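Local coordinates for protein EF0056 (Enterococcus faecalis, PDB 6ORI) that is an enterococcal surface protein of undetermined function, probably linked to biofilm formation, with an N-terminal region that appears immunoglobulin-like, at residues Ile225-Lys228 / Asp229-Ser233; Leu381-Thr384 / Asn385-Ile389. All blocks are in the same frame, centred on the assembly; numbering follows the deposited sequence.

Interaction 1: residues Ile225-Lys228 / Asp229-Ser233; sequences IQTK and DGSGS
Thr227 and Asp229 stand side by side and point the same way, and their side chains organise this tight turn. The Thr227 hydroxyl is used twice. OG1 donates to Asp229 OD1 at 2.8 Å, meeting it nearly along the C-O axis. The same OG1 accepts the backbone N-H of Gly232 at 2.9 Å, in a nearly straight bond of 164°. With chi1 at 60°, OG1 is turned in toward the loop, where it meets both Asp229 and Gly232, while CG2 lies over Gly232, 3.8 Å from its CA.

Asp229 OD1 collects two more donors, both from Ser231. The backbone N of Ser231 reaches Asp229 OD1 at 2.9 Å from above the carboxylate plane, which makes an Asx turn. Ser231 OG comes in on the syn side of Asp229 OD1 at 2.7 Å. Three bonds on one oxygen should restrict rotation of the carboxylate, and the donors probably stabilise its negative charge. Ser231 OG is held from outside as well, by the backbone N of Lys301.

The backbone frame is a type I beta turn from Thr227 to Gly230, in the loop between strands 211-221 and 239-248. Gly230 N closes it on Thr227 O at 2.9 Å. Thr227 N also donates to Gly232 O at 3.0 Å, and Gln226 forms a single bridge with Ser233.

Two CA-H...O contacts accompany the bridge. Ser233 CA lies 3.2 Å from Ile225 O, and Gln226 CA approaches Gly232 O. Next to them, Ser233 N is bonded to Gln281 OE1.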
ATOM      1  N   ILE A 225     -14.402   1.594  17.992  1.00  6.65           N
ATOM      2  CA  ILE A 225     -15.206   1.643  16.770  1.00  8.53           C
ATOM      3  C   ILE A 225     -15.484   0.237  16.326  1.00  7.07           C
ATOM      4  O   ILE A 225     -14.836  -0.709  16.802  1.00  8.74           O
ATOM      5  CB  ILE A 225     -14.596   2.496  15.638  1.00  7.96           C
ATOM      6  CG1 ILE A 225     -13.323   1.895  15.070  1.00  8.47           C
ATOM      7  CG2 ILE A 225     -14.309   3.911  16.158  1.00  9.19           C
ATOM      8  CD1 ILE A 225     -12.891   2.536  13.774  1.00  9.27           C
ATOM      9  N   GLN A 226     -16.450   0.072  15.444  1.00  7.81           N
ATOM     10  CA  GLN A 226     -16.894  -1.264  15.115  1.00  7.85           C
ATOM     11  C   GLN A 226     -17.271  -1.406  13.665  1.00 10.50           C
ATOM     12  O   GLN A 226     -17.470  -0.432  12.924  1.00  9.46           O
ATOM     13  CB  GLN A 226     -18.086  -1.613  15.977  1.00 11.85           C
ATOM     14  CG  GLN A 226     -19.302  -0.794  15.682  1.00 12.03           C
ATOM     15  CD  GLN A 226     -20.502  -1.301  16.429  1.00 10.94           C
ATOM     16  OE1 GLN A 226     -21.486  -1.768  15.837  1.00 23.77           O
ATOM     17  NE2 GLN A 226     -20.426  -1.241  17.731  1.00 11.21           N
ATOM     18  N   THR A 227     -17.381  -2.646  13.241  1.00  7.31           N
ATOM     19  CA  THR A 227     -18.010  -2.918  11.971  1.00  7.88           C
ATOM     20  C   THR A 227     -19.517  -2.672  12.080  1.00  8.79           C
ATOM     21  O   THR A 227     -20.069  -2.702  13.184  1.00 12.02           O
ATOM     22  CB  THR A 227     -17.719  -4.350  11.516  1.00  7.67           C
ATOM     23  OG1 THR A 227     -18.226  -5.268  12.478  1.00  9.63           O
ATOM     24  CG2 THR A 227     -16.208  -4.557  11.382  1.00  8.94           C
ATOM     25  N   LYS A 228     -20.169  -2.472  10.945  1.00  9.92           N
ATOM     26  CA  LYS A 228     -21.617  -2.184  10.927  1.00 12.25           C
ATOM     27  C   LYS A 228     -22.386  -3.216  11.735  1.00 17.65           C
ATOM     28  O   LYS A 228     -23.256  -2.872  12.534  1.00 22.55           O
ATOM     29  CB  LYS A 228     -22.159  -2.125   9.500  1.00 16.94           C
ATOM     30  CG  LYS A 228     -23.668  -1.769   9.421  1.00 18.26           C
ATOM     31  CD  LYS A 228     -24.070  -1.242   8.048  1.00 33.95           C
ATOM     32  CE  LYS A 228     -23.725  -2.203   6.908  1.00 60.67           C
ATOM     33  NZ  LYS A 228     -24.929  -2.827   6.294  1.00 64.94           N
ATOM     34  N   ASP A 229     -22.036  -4.484  11.568  1.00 14.97           N
ATOM     35  CA  ASP A 229     -22.745  -5.558  12.269  1.00 15.11           C
ATOM     36  C   ASP A 229     -22.315  -5.808  13.725  1.00 17.65           C
ATOM     37  O   ASP A 229     -22.885  -6.669  14.405  1.00 20.31           O
ATOM     38  CB  ASP A 229     -22.718  -6.860  11.453  1.00 18.28           C
ATOM     39  CG  ASP A 229     -21.323  -7.432  11.264  1.00 23.87           C
ATOM     40  OD1 ASP A 229     -20.381  -7.025  11.967  1.00 16.26           O
ATOM     41  OD2 ASP A 229     -21.185  -8.334  10.409  1.00 25.50           O
ATOM     42  N   GLY A 230     -21.331  -5.067  14.221  1.00 15.17           N
ATOM     43  CA  GLY A 230     -20.843  -5.264  15.571  1.00 13.50           C
ATOM     44  C   GLY A 230     -19.829  -6.384  15.771  1.00 12.02           C
ATOM     45  O   GLY A 230     -19.254  -6.499  16.850  1.00 13.59           O
ATOM     46  N   SER A 231     -19.574  -7.162  14.720  1.00 12.99           N
ATOM     47  CA  SER A 231     -18.693  -8.332  14.851  1.00 16.16           C
ATOM     48  C   SER A 231     -17.228  -7.970  15.102  1.00  9.88           C
ATOM     49  O   SER A 231     -16.521  -8.647  15.851  1.00 11.45           O
ATOM     50  CB  SER A 231     -18.810  -9.234  13.616  1.00 13.04           C
ATOM     51  OG  SER A 231     -18.252  -8.630  12.442  1.00 12.77           O
ATOM     52  N   GLY A 232     -16.776  -6.882  14.473  1.00 10.97           N
ATOM     53  CA  GLY A 232     -15.385  -6.466  14.569  1.00 10.65           C
ATOM     54  C   GLY A 232     -15.239  -5.159  15.325  1.00  7.13           C
ATOM     55  O   GLY A 232     -16.176  -4.354  15.325  1.00  9.70           O
ATOM     56  N   SER A 233     -14.088  -4.941  15.948  1.00  7.52           N
ATOM     57  CA  SER A 233     -13.882  -3.763  16.779  1.00  7.57           C
ATOM     58  C   SER A 233     -12.416  -3.479  17.026  1.00  8.50           C
ATOM     59  O   SER A 233     -11.572  -4.342  16.850  1.00  9.22           O
ATOM     60  CB  SER A 233     -14.601  -3.943  18.111  1.00 11.10           C
ATOM     61  OG  SER A 233     -14.382  -5.254  18.605  1.00 20.31           O
TER

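Interaction 2: residues Leu381-Thr384 / Asn385-Ile389; sequences LSDT and NKKLI
Leu381 meets Ile389 through both backbone and side chain. Ile389 N donates to Leu381 O at 2.9 Å, and Leu381 CB packs against Ile389 CG1 at 4.1 Å. Both side chains also touch Trp263. Leu388 CD1 lies against Leu381 O as well.

Ser382 bridges to Leu388 across the turn. Its CA makes a CA-H...O contact with Lys387 O, and its CB rests on the same oxygen. The hydroxyl is bonded to Asn266, on the neighbouring strand 264-269.

Asp383 follows, just past the end of strand 375-382. Its N donates to Lys387 O at 2.9 Å. Its O takes Lys386 N at 2.9 Å, closing a type I beta turn from Asp383 to Lys386. Together the two bonds make a type I turn with a G1 beta bulge, and Lys386 takes the left-handed bulge position (phi 70°). The turn reverses the chain on the way to strand 394-398, an outermost strand of an antiparallel sheet. With chi1 at 67°, the Asp383 carboxylate folds over the turn, and OD1 accepts from Lys387 N and weakly from Asn385 N. Lys387 N meets Asp383 OD1 at 3.1 Å from above the carboxylate plane. The other oxygen, OD2, is bonded to Ser204 OG. The base of the Lys387 side chain lies beside Asp383, with CB 3.5 Å from Asp383 OD1. Beyond CG the chain leads away, and NZ makes a salt bridge with Asp202.

At Thr384 the contact runs through solvent. A water donates to both Thr384 O and Asn385 OD1, bridging the two residues at the tip of the turn.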
ATOM      1  N   LEU A 381       0.276 -13.766   0.617  1.00  2.98           N
ATOM      2  CA  LEU A 381      -0.389 -15.064   0.523  1.00  3.17           C
ATOM      3  C   LEU A 381       0.645 -16.119   0.217  1.00  4.41           C
ATOM      4  O   LEU A 381       1.611 -15.851  -0.514  1.00  4.55           O
ATOM      5  CB  LEU A 381      -1.463 -15.046  -0.573  1.00  3.95           C
ATOM      6  CG  LEU A 381      -2.559 -13.984  -0.432  1.00  5.03           C
ATOM      7  CD1 LEU A 381      -3.619 -14.200  -1.486  1.00  6.72           C
ATOM      8  CD2 LEU A 381      -3.196 -13.958   0.933  1.00  6.41           C
ATOM      9  N   SER A 382       0.440 -17.319   0.746  1.00  3.84           N
ATOM     10  CA  SER A 382       1.313 -18.447   0.444  1.00  5.01           C
ATOM     11  C   SER A 382       0.467 -19.641   0.104  1.00  6.12           C
ATOM     12  O   SER A 382      -0.729 -19.706   0.457  1.00  6.06           O
ATOM     13  CB  SER A 382       2.251 -18.762   1.598  1.00  5.64           C
ATOM     14  OG  SER A 382       1.507 -19.101   2.744  1.00  7.97           O
ATOM     15  N   ASP A 383       1.061 -20.580  -0.609  1.00  4.91           N
ATOM     16  CA  ASP A 383       0.412 -21.870  -0.816  1.00  4.77           C
ATOM     17  C   ASP A 383       0.554 -22.741   0.438  1.00  4.99           C
ATOM     18  O   ASP A 383       1.107 -22.326   1.465  1.00  5.26           O
ATOM     19  CB  ASP A 383       0.913 -22.540  -2.109  1.00  4.71           C
ATOM     20  CG  ASP A 383       2.369 -22.967  -2.068  1.00  5.19           C
ATOM     21  OD1 ASP A 383       2.957 -23.125  -0.993  1.00  5.62           O
ATOM     22  OD2 ASP A 383       2.928 -23.138  -3.179  1.00  7.29           O
ATOM     23  N   THR A 384       0.070 -23.964   0.344  1.00  5.23           N
ATOM     24  CA  THR A 384       0.068 -24.845   1.484  1.00  7.82           C
ATOM     25  C   THR A 384       1.471 -25.211   1.938  1.00  6.05           C
ATOM     26  O   THR A 384       1.667 -25.579   3.092  1.00  9.23           O
ATOM     27  CB  THR A 384      -0.776 -26.054   1.130  1.00  8.99           C
ATOM     28  OG1 THR A 384      -1.025 -26.817   2.301  1.00 14.93           O
ATOM     29  CG2 THR A 384      -0.150 -26.909   0.026  1.00 11.85           C
ATOM     30  N   ASN A 385       2.446 -25.087   1.048  1.00  6.01           N
ATOM     31  CA  ASN A 385       3.845 -25.336   1.368  1.00  5.93           C
ATOM     32  C   ASN A 385       4.616 -24.062   1.729  1.00  7.37           C
ATOM     33  O   ASN A 385       5.836 -24.040   1.688  1.00  6.61           O
ATOM     34  CB  ASN A 385       4.536 -26.050   0.206  1.00  6.07           C
ATOM     35  CG  ASN A 385       4.403 -27.543   0.282  1.00  6.52           C
ATOM     36  OD1 ASN A 385       3.943 -28.105   1.272  1.00  8.43           O
ATOM     37  ND2 ASN A 385       4.821 -28.202  -0.769  1.00  7.40           N
ATOM     38  N   LYS A 386       3.889 -23.010   2.104  1.00  5.84           N
ATOM     39  CA  LYS A 386       4.488 -21.763   2.617  1.00  4.98           C
ATOM     40  C   LYS A 386       5.229 -20.943   1.544  1.00  5.94           C
ATOM     41  O   LYS A 386       5.909 -19.972   1.869  1.00  6.67           O
ATOM     42  CB  LYS A 386       5.410 -22.038   3.813  1.00  8.44           C
ATOM     43  CG  LYS A 386       4.700 -22.762   4.937  1.00  8.36           C
ATOM     44  CD  LYS A 386       5.581 -23.033   6.154  1.00 12.40           C
ATOM     45  CE  LYS A 386       6.508 -24.203   5.941  1.00 10.84           C
ATOM     46  NZ  LYS A 386       7.308 -24.454   7.187  1.00 14.30           N
ATOM     47  N   LYS A 387       5.065 -21.311   0.282  1.00  4.82           N
ATOM     48  CA  LYS A 387       5.702 -20.604  -0.817  1.00  5.51           C
ATOM     49  C   LYS A 387       4.840 -19.404  -1.213  1.00  4.82           C
ATOM     50  O   LYS A 387       3.605 -19.487  -1.293  1.00  4.41           O
ATOM     51  CB  LYS A 387       5.965 -21.562  -1.969  1.00  9.38           C
ATOM     52  CG  LYS A 387       6.793 -22.769  -1.491  1.00 10.49           C
ATOM     53  CD  LYS A 387       7.631 -23.415  -2.546  1.00 18.19           C
ATOM     54  CE  LYS A 387       8.520 -24.514  -1.930  1.00 16.32           C
ATOM     55  NZ  LYS A 387       9.450 -24.001  -0.874  1.00 19.21           N
ATOM     56  N   LEU A 388       5.506 -18.273  -1.413  1.00  5.62           N
ATOM     57  CA  LEU A 388       4.860 -17.013  -1.729  1.00  4.36           C
ATOM     58  C   LEU A 388       4.110 -17.046  -3.039  1.00  4.81           C
ATOM     59  O   LEU A 388       4.697 -17.343  -4.093  1.00  5.98           O
ATOM     60  CB  LEU A 388       5.941 -15.940  -1.780  1.00  4.94           C
ATOM     61  CG  LEU A 388       5.511 -14.540  -2.232  1.00  5.16           C
ATOM     62  CD1 LEU A 388       4.499 -13.904  -1.320  1.00  6.36           C
ATOM     63  CD2 LEU A 388       6.731 -13.624  -2.400  1.00  5.49           C
ATOM     64  N   ILE A 389       2.831 -16.704  -3.022  1.00  4.22           N
ATOM     65  CA  ILE A 389       2.125 -16.505  -4.281  1.00  4.14           C
ATOM     66  C   ILE A 389       2.683 -15.233  -4.906  1.00  3.64           C
ATOM     67  O   ILE A 389       2.681 -14.174  -4.298  1.00  4.15           O
ATOM     68  CB  ILE A 389       0.606 -16.397  -4.081  1.00  3.38           C
ATOM     69  CG1 ILE A 389       0.070 -17.633  -3.362  1.00  4.33           C
ATOM     70  CG2 ILE A 389      -0.108 -16.187  -5.421  1.00  5.19           C
ATOM     71  CD1 ILE A 389       0.419 -18.972  -4.022  1.00  4.65           C
TER
HETATM   72  O   HOH W   1       3.002 -28.025   3.820  1.00 17.55           O

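Interactions 1 and 2 are separate local turns, with centres about 30 Å apart and no touch between them. They serve different sheets. Residues 225-233 lie in the loop joining the first two strands of a five-stranded sheet, while 381-389 continue from a strand of a four-stranded one. Each has a type I beta turn and an aspartate oxygen that gathers donors. In interaction 1 two of those three donors are hydroxyls; in interaction 2 both are backbone N-H groups, one of them weakly bound. Interaction 1 is polar and mostly at the surface. Interaction 2 has more buried residues, with an apolar leucine-isoleucine end and exposed residues around its tip.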